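Local structure of PUA domain-containing protein (Thermoplasma acidophilum DSM 1728, 1Q7H) at residues Lys4-Lys9 / Ser30-Ala35; Leu56-Tyr61 / Met106-Ser111; Val119-Met124 / Arg139-Pro144. The protein is of unknown function, but its PUA domain and pre-PUA module are consistent with RNA binding and perhaps a role in translation initiation. One frame throughout, in Å; residues are numbered along the deposited sequence.

Contact 1 of 3, residues Lys4-Lys9 / Ser30-Ala35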
loop_
_atom_site.group_PDB
_atom_site.type_symbol
_atom_site.label_atom_id
_atom_site.label_comp_id
_atom_site.label_asym_id
_atom_site.label_seq_id
_atom_site.Cartn_x
_atom_site.Cartn_y
_atom_site.Cartn_z
ATOM N N LYS A 4 -15.914 16.868 -0.101
ATOM C CA LYS A 4 -15.274 16.148 -1.195
ATOM C C LYS A 4 -15.507 16.920 -2.488
ATOM O O LYS A 4 -16.526 17.591 -2.637
ATOM C CB LYS A 4 -15.881 14.755 -1.370
ATOM C CG LYS A 4 -15.674 13.782 -0.231
ATOM C CD LYS A 4 -16.274 12.440 -0.620
ATOM C CE LYS A 4 -16.227 11.436 0.504
ATOM N NZ LYS A 4 -16.882 10.166 0.077
ATOM N N HIS A 5 -14.575 16.803 -3.428
ATOM C CA HIS A 5 -14.699 17.476 -4.716
ATOM C C HIS A 5 -14.071 16.627 -5.805
ATOM O O HIS A 5 -12.959 16.133 -5.645
ATOM C CB HIS A 5 -13.951 18.817 -4.715
ATOM C CG HIS A 5 -14.471 19.818 -3.735
ATOM N ND1 HIS A 5 -15.490 20.700 -4.039
ATOM C CD2 HIS A 5 -14.078 20.119 -2.474
ATOM C CE1 HIS A 5 -15.696 21.502 -3.011
ATOM N NE2 HIS A 5 -14.850 21.171 -2.048
ATOM N N PHE A 6 -14.770 16.454 -6.916
ATOM C CA PHE A 6 -14.184 15.718 -8.021
ATOM C C PHE A 6 -13.146 16.681 -8.576
ATOM O O PHE A 6 -13.401 17.889 -8.671
ATOM C CB PHE A 6 -15.233 15.392 -9.075
ATOM C CG PHE A 6 -16.068 14.196 -8.728
ATOM C CD1 PHE A 6 -15.646 12.913 -9.078
ATOM C CD2 PHE A 6 -17.252 14.342 -8.012
ATOM C CE1 PHE A 6 -16.391 11.795 -8.718
ATOM C CE2 PHE A 6 -18.005 13.226 -7.645
ATOM C CZ PHE A 6 -17.576 11.953 -7.999
ATOM N N ILE A 7 -11.972 16.156 -8.905
ATOM C CA ILE A 7 -10.903 16.983 -9.425
ATOM C C ILE A 7 -10.870 16.943 -10.943
ATOM O O ILE A 7 -11.458 16.059 -11.561
ATOM C CB ILE A 7 -9.530 16.548 -8.832
ATOM C CG1 ILE A 7 -9.215 15.100 -9.185
ATOM C CG2 ILE A 7 -9.562 16.676 -7.321
ATOM C CD1 ILE A 7 -7.929 14.597 -8.550
ATOM N N SER A 8 -10.200 17.923 -11.542
ATOM C CA SER A 8 -10.093 17.998 -12.994
ATOM C C SER A 8 -9.386 16.765 -13.570
ATOM O O SER A 8 -8.760 15.982 -12.852
ATOM C CB SER A 8 -9.310 19.248 -13.404
ATOM O OG SER A 8 -7.927 19.102 -13.095
ATOM N N LYS A 9 -9.493 16.617 -14.882
ATOM C CA LYS A 9 -8.873 15.521 -15.598
ATOM C C LYS A 9 -7.350 15.603 -15.419
ATOM O O LYS A 9 -6.685 14.591 -15.191
ATOM C CB LYS A 9 -9.250 15.625 -17.081
ATOM C CG LYS A 9 -9.296 14.305 -17.843
ATOM C CD LYS A 9 -7.915 13.690 -18.020
ATOM C CE LYS A 9 -7.995 12.379 -18.796
ATOM N NZ LYS A 9 -8.567 12.557 -20.161
ATOM N N SER A 30 -12.175 8.798 -12.513
ATOM C CA SER A 30 -12.348 10.140 -11.975
ATOM C C SER A 30 -12.207 10.037 -10.469
ATOM O O SER A 30 -12.614 9.046 -9.869
ATOM C CB SER A 30 -13.712 10.726 -12.367
ATOM O OG SER A 30 -14.777 9.933 -11.897
ATOM N N LEU A 31 -11.635 11.068 -9.860
ATOM C CA LEU A 31 -11.384 11.063 -8.425
ATOM C C LEU A 31 -11.976 12.227 -7.633
ATOM O O LEU A 31 -12.095 13.341 -8.140
ATOM C CB LEU A 31 -9.866 11.054 -8.198
ATOM C CG LEU A 31 -9.034 10.022 -8.974
ATOM C CD1 LEU A 31 -7.557 10.364 -8.879
ATOM C CD2 LEU A 31 -9.296 8.624 -8.413
ATOM N N GLU A 32 -12.346 11.959 -6.384
ATOM C CA GLU A 32 -12.841 13.001 -5.496
ATOM C C GLU A 32 -11.754 13.135 -4.450
ATOM O O GLU A 32 -11.160 12.138 -4.043
ATOM C CB GLU A 32 -14.124 12.600 -4.790
ATOM C CG GLU A 32 -15.287 12.318 -5.687
ATOM C CD GLU A 32 -16.517 11.999 -4.880
ATOM O OE1 GLU A 32 -17.210 12.945 -4.443
ATOM O OE2 GLU A 32 -16.775 10.799 -4.657
ATOM N N VAL A 33 -11.480 14.354 -4.014
ATOM C CA VAL A 33 -10.447 14.558 -3.021
ATOM C C VAL A 33 -11.058 15.139 -1.754
ATOM O O VAL A 33 -12.054 15.849 -1.811
ATOM C CB VAL A 33 -9.348 15.500 -3.568
ATOM C CG1 VAL A 33 -9.911 16.908 -3.766
ATOM C CG2 VAL A 33 -8.151 15.498 -2.635
ATOM N N ALA A 34 -10.463 14.817 -0.610
ATOM C CA ALA A 34 -10.934 15.312 0.676
ATOM C C ALA A 34 -9.711 15.574 1.547
ATOM O O ALA A 34 -8.655 14.986 1.319
ATOM C CB ALA A 34 -11.849 14.285 1.326
ATOM N N ALA A 35 -9.843 16.442 2.547
ATOM C CA ALA A 35 -8.706 16.770 3.402
ATOM C C ALA A 35 -8.898 16.652 4.918
ATOM O O ALA A 35 -9.998 16.430 5.419
ATOM C CB ALA A 35 -8.211 18.168 3.063
HETATM O O HOH W 1 -11.550 13.225 -11.759
#
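E32 and F6 bury the most surface of any residues in this contact, an antiparallel pairing of two short strands at one outer edge of the N-terminal sheet, where strand 5-6 lies beside strand 32-35. F6 and E32 form a non-hydrogen-bonded pair, F6 CA 4.0 Å from E32 CA, and their side chains rise on the same face. There the E32 carboxylate is stacked on the phenyl ring, the two planes only 6° apart: E32 CG, set anti to the carbonyl carbon (chi1 -61°), lies over the ring centre as a CH-pi contact, while OE1 reaches the rim atom F6 CE2 at 3.3 Å. K4 flanks this stack from the other side of E32, its CB 3.8 Å from E32 OE1; its extended chain leaves NZ 4.8 Å from E32 OE2, too far for a salt bridge but near enough that the opposite charges probably attract.

The backbone ladder fixes the register. H5 and V33 exchange both bonds of a hydrogen-bonded pair, H5 N to V33 O and V33 N to H5 O, and I7 N then binds L31 O at 2.9 Å. Beyond that, a water bridges I7 O and L31 N as the strands part. On the face of H5 and V33, I7 CG2 meets V33 CG1 at 3.6 Å, and I7 CD1 lies 4.1 Å from L31 CB.

Contact 2 of 3, residues Leu56-Tyr61 / Met106-Ser111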
loop_
_atom_site.group_PDB
_atom_site.type_symbol
_atom_site.label_atom_id
_atom_site.label_comp_id
_atom_site.label_asym_id
_atom_site.label_seq_id
_atom_site.Cartn_x
_atom_site.Cartn_y
_atom_site.Cartn_z
ATOM N N LEU A 56 2.488 9.438 -1.563
ATOM C CA LEU A 56 1.178 9.011 -2.011
ATOM C C LEU A 56 1.144 7.509 -1.755
ATOM O O LEU A 56 1.962 6.758 -2.278
ATOM C CB LEU A 56 0.976 9.303 -3.492
ATOM C CG LEU A 56 0.655 10.751 -3.836
ATOM C CD1 LEU A 56 0.662 10.916 -5.334
ATOM C CD2 LEU A 56 -0.702 11.128 -3.259
ATOM N N ILE A 57 0.184 7.094 -0.942
ATOM C CA ILE A 57 0.020 5.705 -0.543
ATOM C C ILE A 57 -1.287 5.115 -1.059
ATOM O O ILE A 57 -2.354 5.694 -0.855
ATOM C CB ILE A 57 0.005 5.625 1.008
ATOM C CG1 ILE A 57 1.333 6.147 1.568
ATOM C CG2 ILE A 57 -0.274 4.216 1.473
ATOM C CD1 ILE A 57 1.329 6.300 3.078
ATOM N N PRO A 58 -1.229 3.962 -1.753
ATOM C CA PRO A 58 -2.482 3.364 -2.244
ATOM C C PRO A 58 -3.162 2.762 -1.022
ATOM O O PRO A 58 -2.481 2.317 -0.102
ATOM C CB PRO A 58 -1.995 2.284 -3.202
ATOM C CG PRO A 58 -0.671 1.851 -2.561
ATOM C CD PRO A 58 -0.058 3.193 -2.212
ATOM N N SER A 59 -4.487 2.762 -0.986
ATOM C CA SER A 59 -5.186 2.178 0.148
ATOM C C SER A 59 -5.246 0.669 -0.064
ATOM O O SER A 59 -4.998 0.185 -1.165
ATOM C CB SER A 59 -6.614 2.721 0.243
ATOM O OG SER A 59 -7.435 2.133 -0.744
ATOM N N VAL A 60 -5.577 -0.077 0.982
ATOM C CA VAL A 60 -5.689 -1.510 0.820
ATOM C C VAL A 60 -6.853 -1.805 -0.123
ATOM O O VAL A 60 -6.867 -2.846 -0.769
ATOM C CB VAL A 60 -5.893 -2.246 2.167
ATOM C CG1 VAL A 60 -4.573 -2.287 2.936
ATOM C CG2 VAL A 60 -6.975 -1.547 2.990
ATOM N N TYR A 61 -7.820 -0.887 -0.220
ATOM C CA TYR A 61 -8.949 -1.103 -1.129
ATOM C C TYR A 61 -8.455 -1.002 -2.563
ATOM O O TYR A 61 -8.848 -1.795 -3.415
ATOM C CB TYR A 61 -10.061 -0.068 -0.917
ATOM C CG TYR A 61 -10.538 0.029 0.507
ATOM C CD1 TYR A 61 -10.632 -1.109 1.312
ATOM C CD2 TYR A 61 -10.889 1.260 1.059
ATOM C CE1 TYR A 61 -11.061 -1.020 2.640
ATOM C CE2 TYR A 61 -11.319 1.362 2.377
ATOM C CZ TYR A 61 -11.402 0.225 3.162
ATOM O OH TYR A 61 -11.815 0.340 4.464
HETATM N N MSE A 106 8.581 1.239 -1.256
HETATM C CA MSE A 106 7.259 1.043 -0.682
HETATM C C MSE A 106 6.915 -0.392 -1.099
HETATM O O MSE A 106 7.171 -0.781 -2.241
HETATM C CB MSE A 106 6.256 2.014 -1.307
HETATM C CG MSE A 106 4.887 1.990 -0.661
HETATM SE SE MSE A 106 3.711 3.341 -1.441
HETATM C CE MSE A 106 4.484 4.922 -0.648
ATOM N N ILE A 107 6.369 -1.185 -0.180
ATOM C CA ILE A 107 5.996 -2.552 -0.513
ATOM C C ILE A 107 4.518 -2.781 -0.255
ATOM O O ILE A 107 3.894 -2.103 0.565
ATOM C CB ILE A 107 6.815 -3.597 0.283
ATOM C CG1 ILE A 107 6.554 -3.450 1.783
ATOM C CG2 ILE A 107 8.290 -3.438 -0.044
ATOM C CD1 ILE A 107 7.015 -4.627 2.603
ATOM N N PHE A 108 3.967 -3.757 -0.962
ATOM C CA PHE A 108 2.559 -4.080 -0.866
ATOM C C PHE A 108 2.453 -5.507 -0.374
ATOM O O PHE A 108 2.836 -6.445 -1.065
ATOM C CB PHE A 108 1.943 -3.872 -2.246
ATOM C CG PHE A 108 2.299 -2.538 -2.832
ATOM C CD1 PHE A 108 1.907 -1.370 -2.191
ATOM C CD2 PHE A 108 3.105 -2.445 -3.959
ATOM C CE1 PHE A 108 2.320 -0.117 -2.659
ATOM C CE2 PHE A 108 3.526 -1.205 -4.438
ATOM C CZ PHE A 108 3.134 -0.035 -3.787
ATOM N N VAL A 109 1.936 -5.640 0.842
ATOM C CA VAL A 109 1.816 -6.909 1.530
ATOM C C VAL A 109 0.538 -7.663 1.241
ATOM O O VAL A 109 -0.552 -7.124 1.383
ATOM C CB VAL A 109 1.901 -6.693 3.058
ATOM C CG1 VAL A 109 1.932 -8.038 3.774
ATOM C CG2 VAL A 109 3.126 -5.849 3.391
ATOM N N LYS A 110 0.675 -8.926 0.858
ATOM C CA LYS A 110 -0.496 -9.736 0.574
ATOM C C LYS A 110 -0.507 -11.043 1.349
ATOM O O LYS A 110 0.533 -11.572 1.743
ATOM C CB LYS A 110 -0.588 -10.052 -0.919
ATOM C CG LYS A 110 0.631 -10.748 -1.466
ATOM C CD LYS A 110 0.408 -11.222 -2.897
ATOM C CE LYS A 110 -0.336 -12.536 -2.937
ATOM N NZ LYS A 110 -0.401 -13.107 -4.308
ATOM N N SER A 111 -1.714 -11.539 1.572
ATOM C CA SER A 111 -1.924 -12.804 2.251
ATOM C C SER A 111 -1.598 -13.900 1.244
ATOM O O SER A 111 -1.673 -13.684 0.038
ATOM C CB SER A 111 -3.401 -12.925 2.657
ATOM O OG SER A 111 -3.781 -14.283 2.801
#
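M106, a selenomethionine, and P58 provide the main bump and ledge where strand 56-58 of the N-terminal sheet lies over strand 106-111 of the PUA domain. The strand axes run nearly parallel, 15° apart, but 9.4 Å separates them, so side chains rather than backbone bonds bridge the two. M106 CG is anti to the backbone N (chi1 -174°), and the chain bends only at its last torsion (chi3 -74°), which turns CE into the hollow between the L56 carbonyl and the I57 side chain. M106 CE ends 3.5 Å from L56 O and 4.0 Å from I57 CG1, the I57 and M106 side chains meeting at about a right angle. One residue on, the CG-CD edge of the P58 ring leans on two neighbours that lie on the same side of it: P58 CD touches M106 SE at 3.8 Å, and P58 CG meets F108 CE1 at 3.6 Å. P58 and M106 run alongside each other but point opposite ways, whereas F108 lies across the proline. Y22 packs edge-to-face with the F108 ring, and M19 of helix 9-20 touches P58. With no hydrogen bond or salt bridge between the segments and four of the five touching residues buried, the chemistry implies an interdomain joint held by van der Waals and hydrophobic packing.

Contact 3 of 3, residues Val119-Met124 / Arg139-Pro144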
loop_
_atom_site.group_PDB
_atom_site.type_symbol
_atom_site.label_atom_id
_atom_site.label_comp_id
_atom_site.label_asym_id
_atom_site.label_seq_id
_atom_site.Cartn_x
_atom_site.Cartn_y
_atom_site.Cartn_z
ATOM N N VAL A 119 0.333 -1.786 3.380
ATOM C CA VAL A 119 1.353 -1.105 2.603
ATOM C C VAL A 119 2.502 -0.935 3.583
ATOM O O VAL A 119 2.289 -0.631 4.758
ATOM C CB VAL A 119 0.907 0.283 2.113
ATOM C CG1 VAL A 119 2.067 0.959 1.338
ATOM C CG2 VAL A 119 -0.304 0.144 1.217
ATOM N N GLY A 120 3.719 -1.165 3.117
ATOM C CA GLY A 120 4.856 -1.020 3.998
ATOM C C GLY A 120 6.011 -0.303 3.335
ATOM O O GLY A 120 5.954 0.076 2.166
HETATM N N MSE A 121 7.065 -0.109 4.109
HETATM C CA MSE A 121 8.265 0.543 3.635
HETATM C C MSE A 121 9.349 -0.473 3.994
HETATM O O MSE A 121 9.517 -0.826 5.163
HETATM C CB MSE A 121 8.466 1.853 4.391
HETATM C CG MSE A 121 8.934 3.001 3.527
HETATM SE SE MSE A 121 7.650 3.541 2.156
HETATM C CE MSE A 121 8.872 4.515 1.019
ATOM N N ALA A 122 10.054 -0.969 2.988
ATOM C CA ALA A 122 11.092 -1.966 3.208
ATOM C C ALA A 122 12.221 -1.479 4.109
ATOM O O ALA A 122 12.699 -0.354 3.978
ATOM C CB ALA A 122 11.661 -2.422 1.865
ATOM N N GLU A 123 12.657 -2.349 5.010
ATOM C CA GLU A 123 13.749 -2.044 5.925
ATOM C C GLU A 123 14.981 -2.887 5.571
ATOM O O GLU A 123 16.037 -2.727 6.177
ATOM C CB GLU A 123 13.323 -2.360 7.357
ATOM C CG GLU A 123 12.164 -1.529 7.856
ATOM C CD GLU A 123 12.602 -0.181 8.363
ATOM O OE1 GLU A 123 11.734 0.619 8.761
ATOM O OE2 GLU A 123 13.820 0.075 8.367
HETATM N N MSE A 124 14.831 -3.781 4.595
HETATM C CA MSE A 124 15.905 -4.672 4.151
HETATM C C MSE A 124 15.791 -4.939 2.649
HETATM O O MSE A 124 14.707 -4.800 2.073
HETATM C CB MSE A 124 15.814 -6.029 4.873
HETATM C CG MSE A 124 16.031 -6.002 6.381
HETATM SE SE MSE A 124 15.635 -7.718 7.236
HETATM C CE MSE A 124 17.145 -8.741 6.571
ATOM N N ARG A 139 8.375 -1.863 7.834
ATOM C CA ARG A 139 7.510 -1.244 8.820
ATOM C C ARG A 139 6.215 -1.027 8.043
ATOM O O ARG A 139 6.261 -0.687 6.859
ATOM C CB ARG A 139 8.075 0.091 9.308
ATOM C CG ARG A 139 8.194 1.186 8.262
ATOM C CD ARG A 139 8.587 2.520 8.924
ATOM N NE ARG A 139 8.857 3.574 7.943
ATOM C CZ ARG A 139 9.943 3.620 7.176
ATOM N NH1 ARG A 139 10.874 2.677 7.277
ATOM N NH2 ARG A 139 10.089 4.594 6.284
ATOM N N ILE A 140 5.070 -1.256 8.679
ATOM C CA ILE A 140 3.778 -1.067 8.003
ATOM C C ILE A 140 3.287 0.372 8.152
ATOM O O ILE A 140 3.200 0.890 9.266
ATOM C CB ILE A 140 2.702 -2.043 8.554
ATOM C CG1 ILE A 140 2.702 -3.357 7.766
ATOM C CG2 ILE A 140 1.314 -1.445 8.375
ATOM C CD1 ILE A 140 4.003 -3.758 7.193
ATOM N N ILE A 141 2.962 1.012 7.031
ATOM C CA ILE A 141 2.504 2.399 7.062
ATOM C C ILE A 141 1.006 2.571 6.800
ATOM O O ILE A 141 0.458 3.665 6.973
ATOM C CB ILE A 141 3.292 3.279 6.068
ATOM C CG1 ILE A 141 3.106 2.763 4.640
ATOM C CG2 ILE A 141 4.774 3.289 6.442
ATOM C CD1 ILE A 141 3.798 3.625 3.602
ATOM N N HIS A 142 0.347 1.504 6.367
ATOM C CA HIS A 142 -1.093 1.550 6.145
ATOM C C HIS A 142 -1.667 0.154 6.239
ATOM O O HIS A 142 -1.132 -0.792 5.660
ATOM C CB HIS A 142 -1.463 2.145 4.782
ATOM C CG HIS A 142 -2.933 2.068 4.489
ATOM N ND1 HIS A 142 -3.438 1.524 3.326
ATOM C CD2 HIS A 142 -4.006 2.377 5.253
ATOM C CE1 HIS A 142 -4.757 1.493 3.391
ATOM N NE2 HIS A 142 -5.128 2.004 4.552
ATOM N N PHE A 143 -2.769 0.032 6.967
ATOM C CA PHE A 143 -3.422 -1.254 7.147
ATOM C C PHE A 143 -4.900 -0.995 7.376
ATOM O O PHE A 143 -5.294 0.134 7.655
ATOM C CB PHE A 143 -2.787 -1.999 8.330
ATOM C CG PHE A 143 -2.810 -1.228 9.618
ATOM C CD1 PHE A 143 -3.817 -1.439 10.555
ATOM C CD2 PHE A 143 -1.834 -0.277 9.888
ATOM C CE1 PHE A 143 -3.849 -0.712 11.744
ATOM C CE2 PHE A 143 -1.863 0.459 11.081
ATOM C CZ PHE A 143 -2.875 0.236 12.004
ATOM N N PRO A 144 -5.741 -2.036 7.278
ATOM C CA PRO A 144 -7.177 -1.830 7.477
ATOM C C PRO A 144 -7.556 -1.229 8.834
ATOM O O PRO A 144 -7.031 -1.626 9.871
ATOM C CB PRO A 144 -7.758 -3.228 7.286
ATOM C CG PRO A 144 -6.753 -3.910 6.378
ATOM C CD PRO A 144 -5.453 -3.454 6.998
HETATM O O HOH W 2 13.037 2.325 5.153
#
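V119 O is gripped by two backbone N-H groups of the facing strand: I141 N at 2.9 Å, and H142 N in a weak bond at 3.3 Å. V119 N returns a bond to H142 O, and the register slips by one residue before G120 pairs with I140. The regular ladder resumes at M121 and R139, which exchange bonds in both directions, M121 N to R139 O and R139 N to M121 O.

On the face of V119 and M121, I141 CD1 lies 3.9 Å from V119 CG1 and also touches M121 SE. M121 and R139 run alongside each other, and M121 CB lies over the centre of one guanidinium face. At that group's edge, R139 NH1 makes a salt bridge to E123 OE1 at 2.7 Å; the donor comes from 56° out of the carboxylate plane, although OE1 is close to the guanidinium plane. Rotation about the E123 CB-CG bond (chi2 -83°) brings CD round toward R139. A water bound to A122 O also accepts from R139 NH1, giving this nitrogen a second partner. I141 and H142 both facing V119 make a classic beta bulge, set here in antiparallel strands of the PUA domain's mixed sheet.

In the fold
From the N terminus, contact 1 closes first: the chain passes through helix 9-20 and returns to pair strand 32-35 with strand 5-6 at the edge of the N-terminal sheet. Strand 56-58, at that sheet's other edge, opens contact 2, whose 44-residue loop closes at strand 106-111 in the PUA domain. Contact 3 then closes a shorter loop, containing helix 126-132, between two neighbouring strands of the PUA sheet. The three are in series; none nests or crosses. Contacts 1 and 2 stand apart, about 9 Å between nearest atoms. Contacts 2 and 3 touch: I107 N lies 2.7 Å from G120 O, a probable hydrogen bond, and P58 O is 3.3 Å from V119 CG2.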